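Local coordinates for protein serine protease inhibitor (Thermoanaerobacter tengcongensis, PDB 2PEF) that probably inhibits serine proteases as a member of the serpin family, and is captured here in its latent conformation, at residues E19-S24 with I364-V369; N23-D26 with N30-I33; N150-D153 with M158-I161. All blocks are in the same frame, centred on the assembly; numbering follows the deposited sequence.

Interaction 1 (E19-S24 with I364-V369); sequences ELFKNS and IFIGTV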
loop_
_atom_site.group_PDB
_atom_site.type_symbol
_atom_site.label_atom_id
_atom_site.label_comp_id
_atom_site.label_asym_id
_atom_site.label_seq_id
_atom_site.Cartn_x
_atom_site.Cartn_y
_atom_site.Cartn_z
ATOM N N GLU A 19 -5.929 6.203 8.108
ATOM C CA GLU A 19 -5.121 7.348 8.534
ATOM C C GLU A 19 -3.932 7.552 7.595
ATOM O O GLU A 19 -3.602 8.683 7.231
ATOM C CB GLU A 19 -4.659 7.215 9.986
ATOM C CG GLU A 19 -5.782 7.344 11.015
ATOM C CD GLU A 19 -6.613 8.611 10.847
ATOM O OE1 GLU A 19 -6.023 9.709 10.821
ATOM O OE2 GLU A 19 -7.857 8.502 10.738
ATOM N N LEU A 20 -3.303 6.450 7.187
ATOM C CA LEU A 20 -2.233 6.507 6.198
ATOM C C LEU A 20 -2.743 7.102 4.883
ATOM O O LEU A 20 -2.159 8.054 4.365
ATOM C CB LEU A 20 -1.636 5.113 5.964
ATOM C CG LEU A 20 -0.313 5.014 5.205
ATOM C CD1 LEU A 20 0.816 5.724 5.953
ATOM C CD2 LEU A 20 0.041 3.550 4.961
ATOM N N PHE A 21 -3.845 6.550 4.369
ATOM C CA PHE A 21 -4.465 7.034 3.132
ATOM C C PHE A 21 -4.820 8.518 3.179
ATOM O O PHE A 21 -4.401 9.284 2.311
ATOM C CB PHE A 21 -5.697 6.190 2.786
ATOM C CG PHE A 21 -6.472 6.690 1.593
ATOM C CD1 PHE A 21 -5.890 6.730 0.330
ATOM C CD2 PHE A 21 -7.796 7.097 1.733
ATOM C CE1 PHE A 21 -6.618 7.179 -0.776
ATOM C CE2 PHE A 21 -8.526 7.546 0.637
ATOM C CZ PHE A 21 -7.937 7.588 -0.618
ATOM N N LYS A 22 -5.562 8.929 4.207
ATOM C CA LYS A 22 -6.099 10.293 4.256
ATOM C C LYS A 22 -5.025 11.375 4.426
ATOM O O LYS A 22 -5.304 12.569 4.255
ATOM C CB LYS A 22 -7.192 10.415 5.326
ATOM C CG LYS A 22 -6.686 10.469 6.761
ATOM C CD LYS A 22 -7.807 10.178 7.752
ATOM C CE LYS A 22 -8.829 11.298 7.806
ATOM N NZ LYS A 22 -9.892 11.023 8.818
ATOM N N ASN A 23 -3.810 10.953 4.764
ATOM C CA ASN A 23 -2.678 11.866 4.870
ATOM C C ASN A 23 -1.688 11.762 3.700
ATOM O O ASN A 23 -0.647 12.427 3.695
ATOM C CB ASN A 23 -1.973 11.682 6.220
ATOM C CG ASN A 23 -2.824 12.151 7.389
ATOM O OD1 ASN A 23 -3.245 11.352 8.228
ATOM N ND2 ASN A 23 -3.088 13.457 7.448
ATOM N N SER A 24 -2.038 10.950 2.703
ATOM C CA SER A 24 -1.172 10.680 1.549
ATOM C C SER A 24 -1.790 11.140 0.223
ATOM O O SER A 24 -1.336 10.746 -0.858
ATOM C CB SER A 24 -0.852 9.184 1.478
ATOM O OG SER A 24 -0.231 8.733 2.666
ATOM N N ILE A 364 -6.018 -3.627 0.529
ATOM C CA ILE A 364 -4.659 -3.948 0.086
ATOM C C ILE A 364 -4.056 -2.739 -0.626
ATOM O O ILE A 364 -2.904 -2.383 -0.384
ATOM C CB ILE A 364 -4.631 -5.195 -0.848
ATOM C CG1 ILE A 364 -5.345 -6.394 -0.201
ATOM C CG2 ILE A 364 -3.200 -5.542 -1.279
ATOM C CD1 ILE A 364 -4.697 -6.932 1.070
ATOM N N PHE A 365 -4.857 -2.129 -1.498
ATOM C CA PHE A 365 -4.543 -0.870 -2.167
ATOM C C PHE A 365 -5.715 0.084 -1.986
ATOM O O PHE A 365 -6.879 -0.340 -1.942
ATOM C CB PHE A 365 -4.305 -1.100 -3.662
ATOM C CG PHE A 365 -3.002 -1.780 -3.978
ATOM C CD1 PHE A 365 -2.897 -3.172 -3.946
ATOM C CD2 PHE A 365 -1.880 -1.030 -4.329
ATOM C CE1 PHE A 365 -1.691 -3.805 -4.248
ATOM C CE2 PHE A 365 -0.671 -1.650 -4.628
ATOM C CZ PHE A 365 -0.573 -3.038 -4.588
ATOM N N ILE A 366 -5.412 1.372 -1.868
ATOM C CA ILE A 366 -6.451 2.403 -1.788
ATOM C C ILE A 366 -5.945 3.678 -2.469
ATOM O O ILE A 366 -4.785 4.065 -2.304
ATOM C CB ILE A 366 -6.949 2.636 -0.325
ATOM C CG1 ILE A 366 -8.131 3.613 -0.293
ATOM C CG2 ILE A 366 -5.807 3.086 0.592
ATOM C CD1 ILE A 366 -8.940 3.565 1.006
ATOM N N GLY A 367 -6.803 4.305 -3.265
ATOM C CA GLY A 367 -6.367 5.451 -4.057
ATOM C C GLY A 367 -7.453 6.362 -4.577
ATOM O O GLY A 367 -8.632 6.197 -4.263
ATOM N N THR A 368 -7.031 7.340 -5.371
ATOM C CA THR A 368 -7.943 8.314 -5.953
ATOM C C THR A 368 -7.685 8.417 -7.440
ATOM O O THR A 368 -6.539 8.329 -7.884
ATOM C CB THR A 368 -7.758 9.720 -5.340
ATOM O OG1 THR A 368 -6.383 10.114 -5.442
ATOM C CG2 THR A 368 -8.174 9.741 -3.875
ATOM N N VAL A 369 -8.754 8.588 -8.212
ATOM C CA VAL A 369 -8.606 8.897 -9.622
ATOM C C VAL A 369 -9.197 10.280 -9.853
ATOM O O VAL A 369 -10.419 10.448 -9.876
ATOM C CB VAL A 369 -9.273 7.849 -10.540
ATOM C CG1 VAL A 369 -9.204 8.298 -12.007
ATOM C CG2 VAL A 369 -8.611 6.490 -10.367
#

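Interaction 2 (N23-D26 with N30-I33); sequences NSID and NSLI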
loop_
_atom_site.group_PDB
_atom_site.type_symbol
_atom_site.label_atom_id
_atom_site.label_comp_id
_atom_site.label_asym_id
_atom_site.label_seq_id
_atom_site.Cartn_x
_atom_site.Cartn_y
_atom_site.Cartn_z
ATOM N N ASN A 23 -3.810 10.953 4.764
ATOM C CA ASN A 23 -2.678 11.866 4.870
ATOM C C ASN A 23 -1.688 11.762 3.700
ATOM O O ASN A 23 -0.647 12.427 3.695
ATOM C CB ASN A 23 -1.973 11.682 6.220
ATOM C CG ASN A 23 -2.824 12.151 7.389
ATOM O OD1 ASN A 23 -3.245 11.352 8.228
ATOM N ND2 ASN A 23 -3.088 13.457 7.448
ATOM N N SER A 24 -2.038 10.950 2.703
ATOM C CA SER A 24 -1.172 10.680 1.549
ATOM C C SER A 24 -1.790 11.140 0.223
ATOM O O SER A 24 -1.336 10.746 -0.858
ATOM C CB SER A 24 -0.852 9.184 1.478
ATOM O OG SER A 24 -0.231 8.733 2.666
ATOM N N ILE A 25 -2.811 11.987 0.317
ATOM C CA ILE A 25 -3.596 12.418 -0.838
ATOM C C ILE A 25 -2.999 13.640 -1.533
ATOM O O ILE A 25 -2.793 14.692 -0.912
ATOM C CB ILE A 25 -5.072 12.715 -0.430
ATOM C CG1 ILE A 25 -5.731 11.470 0.173
ATOM C CG2 ILE A 25 -5.892 13.250 -1.610
ATOM C CD1 ILE A 25 -5.623 10.230 -0.681
ATOM N N ASP A 26 -2.737 13.497 -2.829
ATOM C CA ASP A 26 -2.288 14.622 -3.644
ATOM C C ASP A 26 -3.468 15.492 -4.060
ATOM O O ASP A 26 -4.605 15.022 -4.168
ATOM C CB ASP A 26 -1.517 14.137 -4.876
ATOM C CG ASP A 26 -0.667 15.233 -5.504
ATOM O OD1 ASP A 26 -1.229 16.145 -6.154
ATOM O OD2 ASP A 26 0.571 15.177 -5.356
ATOM N N ASN A 30 -3.334 11.744 -9.205
ATOM C CA ASN A 30 -3.927 10.523 -8.668
ATOM C C ASN A 30 -3.035 9.932 -7.588
ATOM O O ASN A 30 -1.820 9.825 -7.766
ATOM C CB ASN A 30 -4.112 9.473 -9.761
ATOM C CG ASN A 30 -5.060 9.911 -10.857
ATOM O OD1 ASN A 30 -5.651 10.991 -10.811
ATOM N ND2 ASN A 30 -5.213 9.056 -11.859
ATOM N N SER A 31 -3.643 9.545 -6.474
ATOM C CA SER A 31 -2.910 8.926 -5.382
ATOM C C SER A 31 -3.160 7.422 -5.338
ATOM O O SER A 31 -4.211 6.941 -5.779
ATOM C CB SER A 31 -3.310 9.571 -4.055
ATOM O OG SER A 31 -3.104 10.972 -4.106
ATOM N N LEU A 32 -2.185 6.681 -4.823
ATOM C CA LEU A 32 -2.336 5.241 -4.618
ATOM C C LEU A 32 -1.366 4.777 -3.559
ATOM O O LEU A 32 -0.162 4.994 -3.679
ATOM C CB LEU A 32 -2.072 4.464 -5.905
ATOM C CG LEU A 32 -2.148 2.934 -5.814
ATOM C CD1 LEU A 32 -3.579 2.438 -5.579
ATOM C CD2 LEU A 32 -1.573 2.307 -7.062
ATOM N N ILE A 33 -1.889 4.143 -2.518
ATOM C CA ILE A 33 -1.022 3.543 -1.514
ATOM C C ILE A 33 -1.443 2.109 -1.235
ATOM O O ILE A 33 -2.600 1.737 -1.448
ATOM C CB ILE A 33 -0.949 4.361 -0.193
ATOM C CG1 ILE A 33 -2.276 4.330 0.566
ATOM C CG2 ILE A 33 -0.467 5.802 -0.459
ATOM C CD1 ILE A 33 -2.115 4.545 2.059
HETATM O O HOH W 1 -5.077 12.448 -5.309
#

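Interaction 3 (N150-D153 with M158-I161); sequences NKID and MYLI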
loop_
_atom_site.group_PDB
_atom_site.type_symbol
_atom_site.label_atom_id
_atom_site.label_comp_id
_atom_site.label_asym_id
_atom_site.label_seq_id
_atom_site.Cartn_x
_atom_site.Cartn_y
_atom_site.Cartn_z
ATOM N N ASN A 150 18.606 5.222 -7.108
ATOM C CA ASN A 150 19.618 5.434 -8.146
ATOM C C ASN A 150 21.044 5.459 -7.592
ATOM O O ASN A 150 21.989 5.065 -8.280
ATOM C CB ASN A 150 19.341 6.729 -8.926
ATOM C CG ASN A 150 18.113 6.631 -9.827
ATOM O OD1 ASN A 150 17.338 5.673 -9.755
ATOM N ND2 ASN A 150 17.930 7.634 -10.682
ATOM N N LYS A 151 21.185 5.924 -6.352
ATOM C CA LYS A 151 22.487 6.062 -5.698
ATOM C C LYS A 151 22.423 5.634 -4.232
ATOM O O LYS A 151 21.344 5.587 -3.637
ATOM C CB LYS A 151 22.977 7.509 -5.799
ATOM N N ILE A 152 23.580 5.308 -3.663
ATOM C CA ILE A 152 23.679 4.981 -2.242
ATOM C C ILE A 152 24.480 6.056 -1.510
ATOM O O ILE A 152 25.599 6.391 -1.905
ATOM C CB ILE A 152 24.249 3.553 -2.009
ATOM C CG1 ILE A 152 23.159 2.510 -2.296
ATOM C CG2 ILE A 152 24.773 3.390 -0.578
ATOM C CD1 ILE A 152 23.641 1.069 -2.327
ATOM N N ASP A 153 23.875 6.604 -0.459
ATOM C CA ASP A 153 24.489 7.636 0.368
ATOM C C ASP A 153 25.579 7.031 1.260
ATOM O O ASP A 153 25.459 5.875 1.675
ATOM C CB ASP A 153 23.416 8.334 1.213
ATOM C CG ASP A 153 22.372 9.046 0.363
ATOM O OD1 ASP A 153 22.717 10.048 -0.301
ATOM O OD2 ASP A 153 21.201 8.607 0.362
ATOM N N MET A 158 21.886 0.094 6.335
ATOM C CA MET A 158 20.799 -0.882 6.252
ATOM C C MET A 158 19.548 -0.340 5.565
ATOM O O MET A 158 19.114 0.777 5.836
ATOM C CB MET A 158 20.432 -1.445 7.634
ATOM C CG MET A 158 19.396 -2.574 7.558
ATOM S SD MET A 158 18.488 -2.916 9.074
ATOM C CE MET A 158 19.487 -4.233 9.753
ATOM N N TYR A 159 18.985 -1.149 4.669
ATOM C CA TYR A 159 17.684 -0.868 4.083
ATOM C C TYR A 159 16.732 -2.014 4.410
ATOM O O TYR A 159 17.135 -3.179 4.449
ATOM C CB TYR A 159 17.772 -0.742 2.563
ATOM C CG TYR A 159 18.718 0.300 2.008
ATOM C CD1 TYR A 159 19.441 0.043 0.845
ATOM C CD2 TYR A 159 18.882 1.544 2.622
ATOM C CE1 TYR A 159 20.303 0.986 0.308
ATOM C CE2 TYR A 159 19.745 2.497 2.091
ATOM C CZ TYR A 159 20.449 2.208 0.932
ATOM O OH TYR A 159 21.304 3.136 0.399
ATOM N N LEU A 160 15.467 -1.670 4.628
ATOM C CA LEU A 160 14.400 -2.653 4.759
ATOM C C LEU A 160 13.391 -2.351 3.662
ATOM O O LEU A 160 13.006 -1.199 3.465
ATOM C CB LEU A 160 13.743 -2.581 6.142
ATOM C CG LEU A 160 14.663 -2.739 7.361
ATOM C CD1 LEU A 160 15.258 -1.392 7.800
ATOM C CD2 LEU A 160 13.919 -3.377 8.520
ATOM N N ILE A 161 12.982 -3.384 2.934
ATOM C CA ILE A 161 12.118 -3.199 1.771
ATOM C C ILE A 161 11.014 -4.241 1.748
ATOM O O ILE A 161 11.267 -5.432 1.941
ATOM C CB ILE A 161 12.911 -3.267 0.429
ATOM C CG1 ILE A 161 14.077 -2.269 0.428
ATOM C CG2 ILE A 161 11.978 -2.995 -0.760
ATOM C CD1 ILE A 161 15.072 -2.457 -0.699
#

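Interaction 1 (E19-S24 with I364-V369)
Just ahead of F21, whose ring packs on I366, the carbonyl oxygen of L20 is gripped at the closing turn of helix 7-22. The hydroxyl of S24 donates to it, with 2.7 Å between S24 OG and L20 O; the donor sits above the carbonyl plane, 36° out of it. The backbone N of N23 adds a weak bond, 3.4 Å from N23 N to L20 O, which it shares with an equally weak one to E19 O.

From there the phenyl ring reaches over to the strand, its CG anti to the backbone N (chi1 175°). Contact is by a CH-pi interaction: I366 CG1 lies 3.7 Å from the centroid of the F21 ring and only 4° off its normal. I366 CG2 rests against the CD1 side of the ring, 3.7 Å from F21 CD1, while I366 CD1 covers the CD2 side. The contact sets the end of helix 7-22 against strand 362-372, the C-terminal strand of the serpin B-sheet.

Past the isoleucine, G367 CA approaches obliquely to 3.7 Å from F21 CE1. T368 meets the ring edge instead, its CG2 3.9 Å from F21 CZ, while T368 OG1 turns to a separate task, bonding the backbone N of S31. Were F21 replaced by an alanine, the flank of I366 and the methyl of T368 would probably lose their aromatic partner, and a gap is likely to open between helix and strand.

Interaction 2 (N23-D26 with N30-I33)
With OG set anti to its own carbonyl carbon (chi1 -56°), the hydroxyl of S31 is delivered straight onto the backbone of D26. In D26 the side chain takes another course: CG is anti to the backbone N (chi1 -162°), which places the carboxylate on the side away from its own amide. The resulting bond, 2.9 Å from D26 N to S31 OG, is almost perfectly straight, with an N-H...O angle of 177°.

The same hydroxyl donates a hydrogen bond to a water, 2.7 Å from S31 OG, and the water in turn donates to D26 O. Amide, hydroxyl, water and carbonyl thus close a small ring in which S31 OG both accepts and donates, which fixes the rotation of the serine and ties down both backbone polar groups of D26. The carboxylate of D26 serves the connection itself: OD1 accepts from the backbone N of K28, an Asx turn, and from that of E29.

This connection leads from helix 7-22 into strand 32-33, the short strand that in the serpin B-sheet runs antiparallel to strand 362-372, with S31 and I33 bonded through their backbones to T368 and I366. Apolar contacts flank the polar ring. The CB of I25 points away from the strand, yet its CD1 bends back to lie 4.1 Å from S31 CB; the I25 side chain also touches T368 and, on helix 235-241, N236 and I239. S24 CB, just after helix 7-22, packs 3.9 Å from I33 CG2. Two tyrosine hydroxyls of strand 255-273 satisfy carbonyls in this region, Y270 that of S24 and Y268 that of S31.

Interaction 3 (N150-D153 with M158-I161)
I152 packs against the hydroxyl end of Y159, and nearly all of the tight packing is concentrated there. Both branches of the isoleucine touch the hydroxyl: I152 CG1 comes to 3.3 Å from Y159 OH and I152 CG2 to 3.6 Å from Y159 OH. Both branches are carbon, so this is van der Waals contact. CG1 approaches the ring at its edge, near the ring plane, and also reaches to 4.2 Å from Y159 CE1. With CG anti to its carbonyl carbon (chi1 -57°), the tyrosine carries its ring off the strand toward the loop.

The polar need of the hydroxyl is met by D156, whose OD2 takes hydrogen bonds both from the backbone N of D153 and from Y159 OH. One carboxylate oxygen therefore ties the loop to the tyrosine beside the isoleucine.

Segment 150-153 belongs to the linker by which a serpin returns from the helix lying across the face of the A-sheet, here helix 127-140, to the central strand 158-169. I133 of that helix touches the Y159 side chain, and the ring of F125 meets the tyrosine ring with the planes at about 30°.

Away from I152 the contact quickly becomes loose. D153 N is 4.4 Å from Y159 OH, and the D153 side chain comes no nearer than 5.5 Å, from D153 OD2 to Y159 OH. Toward N150 the segment grows more exposed.

Interactions 1 and 2 form one continuous patch of packing, their centres 5 Å apart, sharing N23 and S24. Helix 7-22 leads through the turn into strand 32-33, which pairs with strand 362-372, so the N-terminal and C-terminal parts of the serpin domain are joined there. Interaction 3 stands apart, with its centre about 25 Å from that of interaction 1 and about 23 Å from that of interaction 2. Along the chain it follows interaction 2 and is nested within the long loop closed by interaction 1. It belongs to the A-sheet, where strand 158-169 neighbours strand 322-331, consistent with the inserted reactive-centre loop of a latent serpin.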